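Local coordinates for solute-binding protein (Thermoactinomyces vulgaris, PDB 2ZYO) that binds maltodextrins such as maltotetraose, and probably cyclodextrins, and is likely to deliver them to a membrane transporter for uptake, at residues D19-W24 against K294-L299; A75-W80 against W284-Y289; Q163-L168 against G240-V245; G235-G240 against A258-G263. All blocks are in the same frame, centred on the assembly; numbering follows the deposited sequence.

Contact 1. Residues D19-W24 against K294-L299; sequences DKLVVW and KYATEL
The flat phenol of Tyr295 offers neither face nor edge to Leu21. Tyr295 CB alone of its side chain comes near the strand, 4.4 Å from Leu21 CD1, and the ring then leads off to rest against Lys17 and Pro18. The indole of Trp24 turns to helix 61-71.

What remains is helix-on-sheet packing in an alpha/beta lobe of the solute-binding protein fold. Helix 293-302 lies over strand 20-25; the axes of segments 20-24 and 294-299 come within 9.7 Å and are inclined at 54°. No hydrogen bond crosses the contact, so shape and apolar surface carry it. Leu21 points toward the helix, its CG anti to the carbonyl carbon (chi1 -66°), and its two methyls share the work. CD2 meets the methyl of Ala296 at 4.3 Å, where a small residue lets the backbones draw near. CD1 touches the carbonyl oxygen of Tyr295 at 3.9 Å, an atom already engaged by Leu299 N inside the helix.

One turn on, Leu299 answers Leu21 tip to tip, CD2 standing 3.9 Å from Leu21 CD1. Branched apolar residues suit this layer because they fill the space between helix and strand without polar groups to satisfy. Leu77 from the adjoining strand 77-81 touches Val23, Ala296 and Leu299 and so continues the same layer. Val23 is placed two residues along the strand from Leu21 and faces the same way. Its CG2 methyl makes the shortest approach between the two segments, 3.7 Å from Leu299 CD2.

Contact 2. Residues A75-W80 against W284-Y289; sequences ADLVTW and WYLSAY
Tyr285 pairs with Val78 on the neighbouring strand and reaches Trp80 obliquely. Its CB starts 4.0 Å from Val78 CG2, the two side chains crossing at about a right angle. With CG anti to the carbonyl carbon (chi1 -42°), the ring begins beside the carbonyl of Val78. CD2 then sits over one face of the Trp80 indole, toward its rim, 3.8 Å from Trp80 CE2. Tyr285 CE2 comes to 3.6 Å from Trp80 CD1. The pair is an edge-to-face stack, the Tyr285 edge directed at the five-membered ring with planes at 54° and centroids 4.8 Å apart. Tyr285 CE2 and CZ also lie against the carbonyl oxygen of Trp80. At the tip, Tyr285 OH donates to Trp80 O at 2.7 Å, with a C=O...donor angle of 168°.

Beneath this runs an antiparallel ladder. Val78 and Tyr285 form a hydrogen-bonded pair, with Tyr285 N 2.7 Å from Val78 O and the return bond from Val78 N to Tyr285 O. Farther along, Ser287 N donates to Asp76 O. On the other face of the sheet Leu77 meets Leu286, while Thr79 CG2 packs 3.7 Å from Trp284 CZ3; that indole also has a cation-pi partner in Lys126. Ser287 OG accepts from Tyr289 N in an ST turn, and a water joins Ser287 OG to Ala75 O.

Tyrosine suits its buried place because one residue supplies both an aromatic edge and a donor. The hydroxyl brings Trp80 O a side-chain partner, so the stack and the hydrogen bond together hold the Tyr285 ring in its rotation.

Contact 3. Residues Q163-L168 against G240-V245; sequences QKYGVL and GKVAAV
Tyr165 and Val242 pair in parallel strands, and the tight part of the contact gathers round them. Tyr165 N donates to Lys241 O at 3.0 Å, and Tyr165 O accepts from Ala243 N. After the chain turns its corner at Gly166 and Val167, Leu168 N bonds Ala244 O at 3.1 Å; the bond from Ala244 N to Gly166 O is weak. Val242, branched and apolar, fills the buried face, its CG2 4.0 Å from Tyr165 CB and its CG1 equally far from Leu168 CB. Leu168 CD1 covers the centre of the Tyr165 ring. The buried Leu168 O has no hydrogen-bonding partner.

The other end, toward solvent, is held by long lysines. Lys241 NZ donates to Gln163 O at 3.1 Å from above the carbonyl plane, and also bonds Ser239 OG. Lys164, bent at chi2 (-81°), lays its methylenes over Lys241 O, CE at 3.2 Å. Its NZ reaches Tyr165 O at 3.2 Å, from the face opposite Ala243 N. An alanine in place of Lys164, lacking NZ, would probably leave Tyr165 O relying on Ala243 N and the Lys241 carbonyl less covered.

Parallel strands 165-169 and 242-247 lie between helix 230-238, which touches Tyr165 and Val242 through Leu236, and helix 147-157, faced by Val167 and Ala243: alpha/beta packing in a lobe of the solute-binding protein fold. Strand 242-247 also pairs antiparallel with strand 120-136.

Contact 4. Residues G235-G240 against A258-G263; sequences GLFKSG and AGINVG
Apolar packing joins Ile260 to Phe237. Ile260 CG2, anti to the backbone N, lies 3.7 Å from Phe237 CE2. Phe237 CG lies anti to its own backbone N (chi1 -172°), and the ring reaches Ile260 by its CE2 corner. That ring has a further aromatic neighbour in Tyr255. A second patch is made by Ala258, whose methyl rests 3.7 Å from Lys238 CG, on the aliphatic part of that lysine. A lysine suits this partly exposed place, since its methylenes cover Ala258 while its NZ forms a salt bridge with Asp254.

Contacts of methyl with backbone make up the second kind. Ile260 CD1 sits over the last helical turn, 3.6 Å from Phe237 O, 3.8 Å from Lys238 O and 4.0 Å from Gly240 CA. An alanine in place of Ile260 would probably open a gap beside the Phe237 ring and leave these two carbonyls less covered.

No hydrogen bond crosses between the segments; those of 235-240 close its own helix end. Gly240 N bonds back to Phe237 O at 3.1 Å, so that oxygen accepts a hydrogen bond and also lies against the Ile260 CD1 methyl.

Gly240 and Gly259 each end a helix in a Schellman motif, with phi of 80° and 99°, angles that glycine adopts readily. The contact thus brings together two helix C-termini, each leading into a strand of the mixed sheet, as at the helix-to-strand turns of alpha/beta folds.

How the contacts relate
The four contacts form two pairs, one toward each end of the molecule. Contacts 1 and 2 have centres 9 Å apart and are joined by strand 20-25 bonding to 75-80, and by helix 293-302 following strand 278-287. Contacts 3 and 4, also 9 Å apart, share Gly240, where helix 230-238 gives way to strand 242-247. Between the pairs, centres lie about 38 to 47 Å apart. Along the chain, 19-24 and 75-80 come first, then every segment of contacts 3 and 4, then 284-289 and 294-299. The chain thus leaves one region and returns, as in two-lobed solute-binding proteins, and contacts 2, 3 and 4 all reach one mixed sheet.

Contact 1. Residues D19-W24 against K294-L299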
# COMPACT_ATOMS: atom_id res chain seq x y z
N ASP A 19 -2.38 17.74 -29.68
CA ASP A 19 -3.59 18.54 -29.55
C ASP A 19 -4.24 18.24 -28.20
O ASP A 19 -4.86 19.11 -27.58
CB ASP A 19 -4.58 18.26 -30.69
CG ASP A 19 -5.24 16.89 -30.56
OD1 ASP A 19 -4.55 15.87 -30.74
OD2 ASP A 19 -6.46 16.85 -30.29
N LYS A 20 -4.07 16.99 -27.76
CA LYS A 20 -4.67 16.52 -26.52
C LYS A 20 -3.85 15.40 -25.89
O LYS A 20 -3.18 14.62 -26.58
CB LYS A 20 -6.11 16.06 -26.75
CG LYS A 20 -6.26 14.70 -27.41
CD LYS A 20 -7.72 14.34 -27.65
CE LYS A 20 -8.44 13.97 -26.36
NZ LYS A 20 -9.76 13.35 -26.63
N LEU A 21 -3.91 15.33 -24.57
CA LEU A 21 -3.40 14.20 -23.82
C LEU A 21 -4.57 13.61 -23.06
O LEU A 21 -5.49 14.33 -22.68
CB LEU A 21 -2.28 14.63 -22.87
CG LEU A 21 -1.00 15.14 -23.54
CD1 LEU A 21 -0.10 15.87 -22.54
CD2 LEU A 21 -0.24 14.00 -24.22
N VAL A 22 -4.54 12.29 -22.85
CA VAL A 22 -5.63 11.60 -22.17
C VAL A 22 -5.13 11.03 -20.84
O VAL A 22 -4.05 10.43 -20.78
CB VAL A 22 -6.25 10.48 -23.05
CG1 VAL A 22 -7.40 9.78 -22.33
CG2 VAL A 22 -6.74 11.05 -24.38
N VAL A 23 -5.92 11.22 -19.80
CA VAL A 23 -5.59 10.76 -18.46
C VAL A 23 -6.77 9.94 -17.93
O VAL A 23 -7.91 10.38 -18.03
CB VAL A 23 -5.33 11.96 -17.51
CG1 VAL A 23 -5.18 11.51 -16.07
CG2 VAL A 23 -4.09 12.73 -17.94
N TRP A 24 -6.49 8.74 -17.41
CA TRP A 24 -7.52 7.95 -16.74
C TRP A 24 -7.38 8.09 -15.23
O TRP A 24 -6.30 7.89 -14.68
CB TRP A 24 -7.44 6.47 -17.12
CG TRP A 24 -7.81 6.15 -18.54
CD1 TRP A 24 -8.43 6.97 -19.44
CD2 TRP A 24 -7.61 4.90 -19.20
NE1 TRP A 24 -8.60 6.31 -20.63
CE2 TRP A 24 -8.11 5.03 -20.51
CE3 TRP A 24 -7.04 3.67 -18.82
CZ2 TRP A 24 -8.07 3.99 -21.45
CZ3 TRP A 24 -7.00 2.64 -19.75
CH2 TRP A 24 -7.51 2.81 -21.05
N LYS A 294 7.22 12.50 -24.23
CA LYS A 294 7.87 13.68 -23.64
C LYS A 294 6.86 14.68 -23.07
O LYS A 294 7.01 15.15 -21.94
CB LYS A 294 8.81 14.37 -24.64
CG LYS A 294 10.01 13.52 -25.02
CD LYS A 294 10.92 14.25 -25.99
CE LYS A 294 12.11 13.40 -26.38
NZ LYS A 294 12.98 14.08 -27.38
N TYR A 295 5.83 15.00 -23.86
CA TYR A 295 4.77 15.90 -23.39
C TYR A 295 3.96 15.28 -22.25
O TYR A 295 3.61 15.97 -21.29
CB TYR A 295 3.85 16.30 -24.54
CG TYR A 295 4.35 17.48 -25.35
CD1 TYR A 295 5.10 17.29 -26.52
CD2 TYR A 295 4.05 18.79 -24.97
CE1 TYR A 295 5.55 18.37 -27.27
CE2 TYR A 295 4.49 19.88 -25.72
CZ TYR A 295 5.24 19.66 -26.86
OH TYR A 295 5.67 20.74 -27.60
N ALA A 296 3.66 13.99 -22.36
CA ALA A 296 2.91 13.29 -21.30
C ALA A 296 3.69 13.26 -19.99
O ALA A 296 3.10 13.35 -18.92
CB ALA A 296 2.54 11.88 -21.74
N THR A 297 5.02 13.15 -20.08
CA THR A 297 5.88 13.16 -18.90
C THR A 297 5.94 14.55 -18.27
O THR A 297 6.05 14.67 -17.05
CB THR A 297 7.29 12.63 -19.23
OG1 THR A 297 7.19 11.30 -19.75
CG2 THR A 297 8.18 12.60 -18.00
N GLU A 298 5.85 15.59 -19.09
CA GLU A 298 5.72 16.95 -18.59
C GLU A 298 4.39 17.14 -17.85
O GLU A 298 4.35 17.76 -16.79
CB GLU A 298 5.87 17.98 -19.72
CG GLU A 298 7.31 18.07 -20.22
CD GLU A 298 7.48 18.91 -21.47
OE1 GLU A 298 6.48 19.19 -22.16
OE2 GLU A 298 8.64 19.27 -21.76
N LEU A 299 3.31 16.57 -18.40
CA LEU A 299 2.03 16.58 -17.70
C LEU A 299 2.12 15.82 -16.38
O LEU A 299 1.62 16.29 -15.35
CB LEU A 299 0.92 16.00 -18.59
CG LEU A 299 -0.46 15.73 -17.96
CD1 LEU A 299 -1.12 17.00 -17.42
CD2 LEU A 299 -1.35 15.04 -18.97

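Contact 2. Residues A75-W80 against W284-Y289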
# COMPACT_ATOMS: atom_id res chain seq x y z
N ALA A 75 -5.27 5.81 -22.83
CA ALA A 75 -4.78 7.01 -22.16
C ALA A 75 -3.28 7.17 -22.31
O ALA A 75 -2.56 6.19 -22.50
CB ALA A 75 -5.14 6.96 -20.69
N ASP A 76 -2.80 8.40 -22.22
CA ASP A 76 -1.37 8.65 -22.15
C ASP A 76 -0.86 8.38 -20.74
O ASP A 76 0.19 7.75 -20.56
CB ASP A 76 -1.06 10.08 -22.58
CG ASP A 76 -1.44 10.34 -24.03
OD1 ASP A 76 -0.70 9.87 -24.92
OD2 ASP A 76 -2.47 11.00 -24.27
N LEU A 77 -1.62 8.85 -19.75
CA LEU A 77 -1.28 8.61 -18.35
C LEU A 77 -2.35 7.75 -17.68
O LEU A 77 -3.54 7.99 -17.84
CB LEU A 77 -1.12 9.93 -17.59
CG LEU A 77 -0.05 10.93 -18.06
CD1 LEU A 77 0.04 12.08 -17.07
CD2 LEU A 77 1.32 10.28 -18.24
N VAL A 78 -1.88 6.74 -16.95
CA VAL A 78 -2.75 5.81 -16.23
C VAL A 78 -2.28 5.70 -14.78
O VAL A 78 -1.20 6.18 -14.43
CB VAL A 78 -2.76 4.40 -16.89
CG1 VAL A 78 -3.44 4.45 -18.26
CG2 VAL A 78 -1.34 3.84 -17.01
N THR A 79 -3.10 5.08 -13.94
CA THR A 79 -2.80 4.97 -12.51
C THR A 79 -3.41 3.73 -11.86
O THR A 79 -4.55 3.37 -12.15
CB THR A 79 -3.21 6.26 -11.74
OG1 THR A 79 -2.86 6.15 -10.36
CG2 THR A 79 -4.70 6.55 -11.87
N TRP A 80 -2.61 3.08 -11.01
CA TRP A 80 -3.05 1.95 -10.19
C TRP A 80 -2.02 1.69 -9.08
O TRP A 80 -0.89 2.15 -9.17
CB TRP A 80 -3.30 0.68 -11.02
CG TRP A 80 -2.18 0.25 -11.92
CD1 TRP A 80 -1.03 -0.38 -11.56
CD2 TRP A 80 -2.14 0.37 -13.35
NE1 TRP A 80 -0.26 -0.64 -12.67
CE2 TRP A 80 -0.91 -0.18 -13.78
CE3 TRP A 80 -3.01 0.92 -14.31
CZ2 TRP A 80 -0.54 -0.22 -15.13
CZ3 TRP A 80 -2.64 0.87 -15.65
CH2 TRP A 80 -1.41 0.31 -16.04
N TRP A 284 1.34 7.86 -11.18
CA TRP A 284 1.00 8.04 -12.59
C TRP A 284 2.02 7.28 -13.42
O TRP A 284 3.23 7.41 -13.19
CB TRP A 284 1.06 9.51 -12.99
CG TRP A 284 -0.06 10.36 -12.49
CD1 TRP A 284 0.04 11.43 -11.64
CD2 TRP A 284 -1.45 10.23 -12.81
NE1 TRP A 284 -1.20 11.97 -11.41
CE2 TRP A 284 -2.13 11.25 -12.11
CE3 TRP A 284 -2.18 9.35 -13.61
CZ2 TRP A 284 -3.52 11.42 -12.20
CZ3 TRP A 284 -3.56 9.51 -13.69
CH2 TRP A 284 -4.22 10.54 -12.98
N TYR A 285 1.53 6.50 -14.38
CA TYR A 285 2.40 5.74 -15.29
C TYR A 285 2.17 6.18 -16.72
O TYR A 285 1.14 6.77 -17.04
CB TYR A 285 2.17 4.23 -15.13
CG TYR A 285 2.04 3.80 -13.68
CD1 TYR A 285 3.04 4.11 -12.76
CD2 TYR A 285 0.91 3.12 -13.24
CE1 TYR A 285 2.92 3.74 -11.42
CE2 TYR A 285 0.78 2.74 -11.90
CZ TYR A 285 1.79 3.06 -11.01
OH TYR A 285 1.67 2.69 -9.69
N LEU A 286 3.14 5.89 -17.58
CA LEU A 286 3.10 6.30 -18.98
C LEU A 286 2.84 5.10 -19.88
O LEU A 286 3.64 4.17 -19.93
CB LEU A 286 4.42 6.98 -19.36
CG LEU A 286 4.63 7.49 -20.80
CD1 LEU A 286 3.55 8.48 -21.21
CD2 LEU A 286 6.01 8.10 -20.94
N SER A 287 1.71 5.13 -20.58
CA SER A 287 1.33 4.05 -21.48
C SER A 287 2.39 3.86 -22.56
O SER A 287 2.88 4.83 -23.14
CB SER A 287 -0.01 4.34 -22.14
OG SER A 287 -0.27 3.44 -23.21
N ALA A 288 2.71 2.59 -22.84
CA ALA A 288 3.65 2.24 -23.91
C ALA A 288 3.09 2.64 -25.27
O ALA A 288 3.84 2.73 -26.25
CB ALA A 288 3.96 0.76 -23.87
N TYR A 289 1.79 2.88 -25.32
CA TYR A 289 1.10 3.21 -26.57
C TYR A 289 0.94 4.71 -26.78
O TYR A 289 0.39 5.15 -27.80
CB TYR A 289 -0.26 2.50 -26.62
CG TYR A 289 -0.13 1.00 -26.52
CD1 TYR A 289 0.14 0.23 -27.65
CD2 TYR A 289 -0.25 0.36 -25.29
CE1 TYR A 289 0.28 -1.14 -27.56
CE2 TYR A 289 -0.11 -1.02 -25.19
CZ TYR A 289 0.15 -1.76 -26.33
OH TYR A 289 0.29 -3.12 -26.23
O HOH W 1 -2.40 4.36 -24.56

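Contact 3. Residues Q163-L168 against G240-V245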
# COMPACT_ATOMS: atom_id res chain seq x y z
N GLN A 163 -17.28 -9.21 23.25
CA GLN A 163 -16.96 -8.46 22.03
C GLN A 163 -16.20 -7.17 22.34
O GLN A 163 -16.39 -6.14 21.69
CB GLN A 163 -18.24 -8.16 21.22
CG GLN A 163 -19.09 -9.39 20.89
CD GLN A 163 -18.38 -10.37 19.97
OE1 GLN A 163 -17.66 -9.97 19.05
NE2 GLN A 163 -18.60 -11.66 20.20
N LYS A 164 -15.33 -7.24 23.36
CA LYS A 164 -14.51 -6.12 23.78
C LYS A 164 -13.04 -6.50 23.64
O LYS A 164 -12.64 -7.60 24.01
CB LYS A 164 -14.83 -5.73 25.23
CG LYS A 164 -14.66 -4.25 25.56
CD LYS A 164 -13.21 -3.87 25.82
CE LYS A 164 -12.97 -2.38 25.68
NZ LYS A 164 -11.51 -2.07 25.59
N TYR A 165 -12.24 -5.59 23.08
CA TYR A 165 -10.83 -5.87 22.82
C TYR A 165 -9.92 -4.70 23.17
O TYR A 165 -10.30 -3.54 23.03
CB TYR A 165 -10.62 -6.22 21.34
CG TYR A 165 -11.23 -7.54 20.95
CD1 TYR A 165 -10.50 -8.72 21.01
CD2 TYR A 165 -12.56 -7.60 20.51
CE1 TYR A 165 -11.07 -9.94 20.66
CE2 TYR A 165 -13.14 -8.81 20.15
CZ TYR A 165 -12.39 -9.97 20.22
OH TYR A 165 -12.96 -11.17 19.87
N GLY A 166 -8.72 -5.03 23.64
CA GLY A 166 -7.65 -4.04 23.77
C GLY A 166 -6.99 -3.80 22.43
O GLY A 166 -6.82 -2.65 22.01
N VAL A 167 -6.62 -4.89 21.76
CA VAL A 167 -6.04 -4.82 20.41
C VAL A 167 -6.67 -5.89 19.54
O VAL A 167 -6.69 -7.07 19.90
CB VAL A 167 -4.50 -5.00 20.41
CG1 VAL A 167 -3.92 -4.67 19.03
CG2 VAL A 167 -3.83 -4.14 21.48
N LEU A 168 -7.18 -5.47 18.38
CA LEU A 168 -7.82 -6.36 17.43
C LEU A 168 -7.38 -5.98 16.03
O LEU A 168 -7.41 -4.81 15.66
CB LEU A 168 -9.34 -6.25 17.56
CG LEU A 168 -10.25 -7.01 16.58
CD1 LEU A 168 -10.11 -8.52 16.73
CD2 LEU A 168 -11.69 -6.58 16.80
N GLY A 240 -17.26 0.96 19.45
CA GLY A 240 -16.70 1.68 20.60
C GLY A 240 -16.17 0.78 21.70
O GLY A 240 -15.92 1.25 22.81
N LYS A 241 -15.98 -0.50 21.40
CA LYS A 241 -15.50 -1.46 22.40
C LYS A 241 -14.12 -2.04 22.07
O LYS A 241 -13.73 -3.07 22.61
CB LYS A 241 -16.52 -2.59 22.60
CG LYS A 241 -17.84 -2.15 23.23
CD LYS A 241 -18.79 -3.33 23.43
CE LYS A 241 -19.61 -3.66 22.18
NZ LYS A 241 -18.82 -4.35 21.10
N VAL A 242 -13.39 -1.37 21.18
CA VAL A 242 -12.03 -1.78 20.84
C VAL A 242 -11.08 -0.59 21.00
O VAL A 242 -11.26 0.44 20.34
CB VAL A 242 -11.94 -2.36 19.40
CG1 VAL A 242 -10.49 -2.71 19.05
CG2 VAL A 242 -12.83 -3.58 19.25
N ALA A 243 -10.09 -0.73 21.87
CA ALA A 243 -9.16 0.36 22.15
C ALA A 243 -8.26 0.69 20.96
O ALA A 243 -8.08 1.86 20.63
CB ALA A 243 -8.32 0.05 23.37
N ALA A 244 -7.72 -0.34 20.32
CA ALA A 244 -6.79 -0.15 19.20
C ALA A 244 -6.92 -1.24 18.15
O ALA A 244 -7.16 -2.40 18.46
CB ALA A 244 -5.36 -0.07 19.71
N VAL A 245 -6.75 -0.84 16.89
CA VAL A 245 -6.63 -1.77 15.78
C VAL A 245 -5.35 -1.48 15.00
O VAL A 245 -4.77 -0.40 15.13
CB VAL A 245 -7.86 -1.72 14.81
CG1 VAL A 245 -9.16 -2.02 15.55
CG2 VAL A 245 -7.94 -0.39 14.08

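Contact 4. Residues G235-G240 against A258-G263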
# COMPACT_ATOMS: atom_id res chain seq x y z
N GLY A 235 -16.18 -3.47 12.32
CA GLY A 235 -17.46 -3.46 13.03
C GLY A 235 -17.28 -3.26 14.53
O GLY A 235 -17.94 -2.41 15.13
N LEU A 236 -16.37 -4.03 15.12
CA LEU A 236 -16.12 -3.96 16.55
C LEU A 236 -15.45 -2.66 16.99
O LEU A 236 -15.74 -2.15 18.07
CB LEU A 236 -15.35 -5.19 17.04
CG LEU A 236 -16.16 -6.49 17.07
CD1 LEU A 236 -15.30 -7.67 17.46
CD2 LEU A 236 -17.37 -6.36 17.99
N PHE A 237 -14.55 -2.12 16.16
CA PHE A 237 -13.95 -0.82 16.47
C PHE A 237 -15.01 0.29 16.43
O PHE A 237 -15.05 1.15 17.30
CB PHE A 237 -12.78 -0.50 15.54
CG PHE A 237 -12.01 0.73 15.94
CD1 PHE A 237 -11.15 0.69 17.04
CD2 PHE A 237 -12.15 1.92 15.24
CE1 PHE A 237 -10.44 1.84 17.42
CE2 PHE A 237 -11.45 3.06 15.61
CZ PHE A 237 -10.59 3.02 16.70
N LYS A 238 -15.87 0.24 15.41
CA LYS A 238 -16.96 1.22 15.28
C LYS A 238 -17.98 1.13 16.41
O LYS A 238 -18.70 2.09 16.69
CB LYS A 238 -17.65 1.09 13.92
CG LYS A 238 -16.80 1.57 12.75
CD LYS A 238 -17.56 1.55 11.43
CE LYS A 238 -17.73 0.13 10.90
NZ LYS A 238 -18.48 0.10 9.61
N SER A 239 -18.04 -0.04 17.06
CA SER A 239 -18.94 -0.28 18.19
C SER A 239 -18.49 0.45 19.46
O SER A 239 -19.24 0.52 20.43
CB SER A 239 -19.03 -1.78 18.48
OG SER A 239 -17.93 -2.23 19.26
N GLY A 240 -17.26 0.96 19.45
CA GLY A 240 -16.70 1.68 20.60
C GLY A 240 -16.17 0.78 21.70
O GLY A 240 -15.92 1.25 22.81
N ALA A 258 -18.78 6.83 12.21
CA ALA A 258 -19.39 6.05 13.29
C ALA A 258 -19.36 6.78 14.64
O ALA A 258 -20.02 6.35 15.60
CB ALA A 258 -18.71 4.70 13.41
N GLY A 259 -18.60 7.86 14.72
CA GLY A 259 -18.53 8.69 15.93
C GLY A 259 -17.33 8.44 16.83
O GLY A 259 -17.29 8.92 17.96
N ILE A 260 -16.36 7.68 16.33
CA ILE A 260 -15.14 7.41 17.09
C ILE A 260 -14.18 8.59 16.98
O ILE A 260 -13.94 9.11 15.88
CB ILE A 260 -14.43 6.10 16.61
CG1 ILE A 260 -15.41 4.91 16.59
CG2 ILE A 260 -13.19 5.79 17.47
CD1 ILE A 260 -16.09 4.58 17.92
N ASN A 261 -13.65 9.02 18.12
CA ASN A 261 -12.58 10.00 18.16
C ASN A 261 -11.27 9.26 17.96
O ASN A 261 -10.77 8.59 18.87
CB ASN A 261 -12.59 10.77 19.49
CG ASN A 261 -11.67 11.99 19.47
OD1 ASN A 261 -11.18 12.41 18.43
ND2 ASN A 261 -11.45 12.57 20.65
N VAL A 262 -10.73 9.37 16.75
CA VAL A 262 -9.65 8.52 16.28
C VAL A 262 -8.27 9.14 16.49
O VAL A 262 -8.04 10.31 16.17
CB VAL A 262 -9.83 8.19 14.76
CG1 VAL A 262 -8.69 7.35 14.24
CG2 VAL A 262 -11.16 7.48 14.52
N GLY A 263 -7.37 8.34 17.05
CA GLY A 263 -5.95 8.67 17.09
C GLY A 263 -5.19 7.69 16.21
O GLY A 263 -5.65 6.57 15.99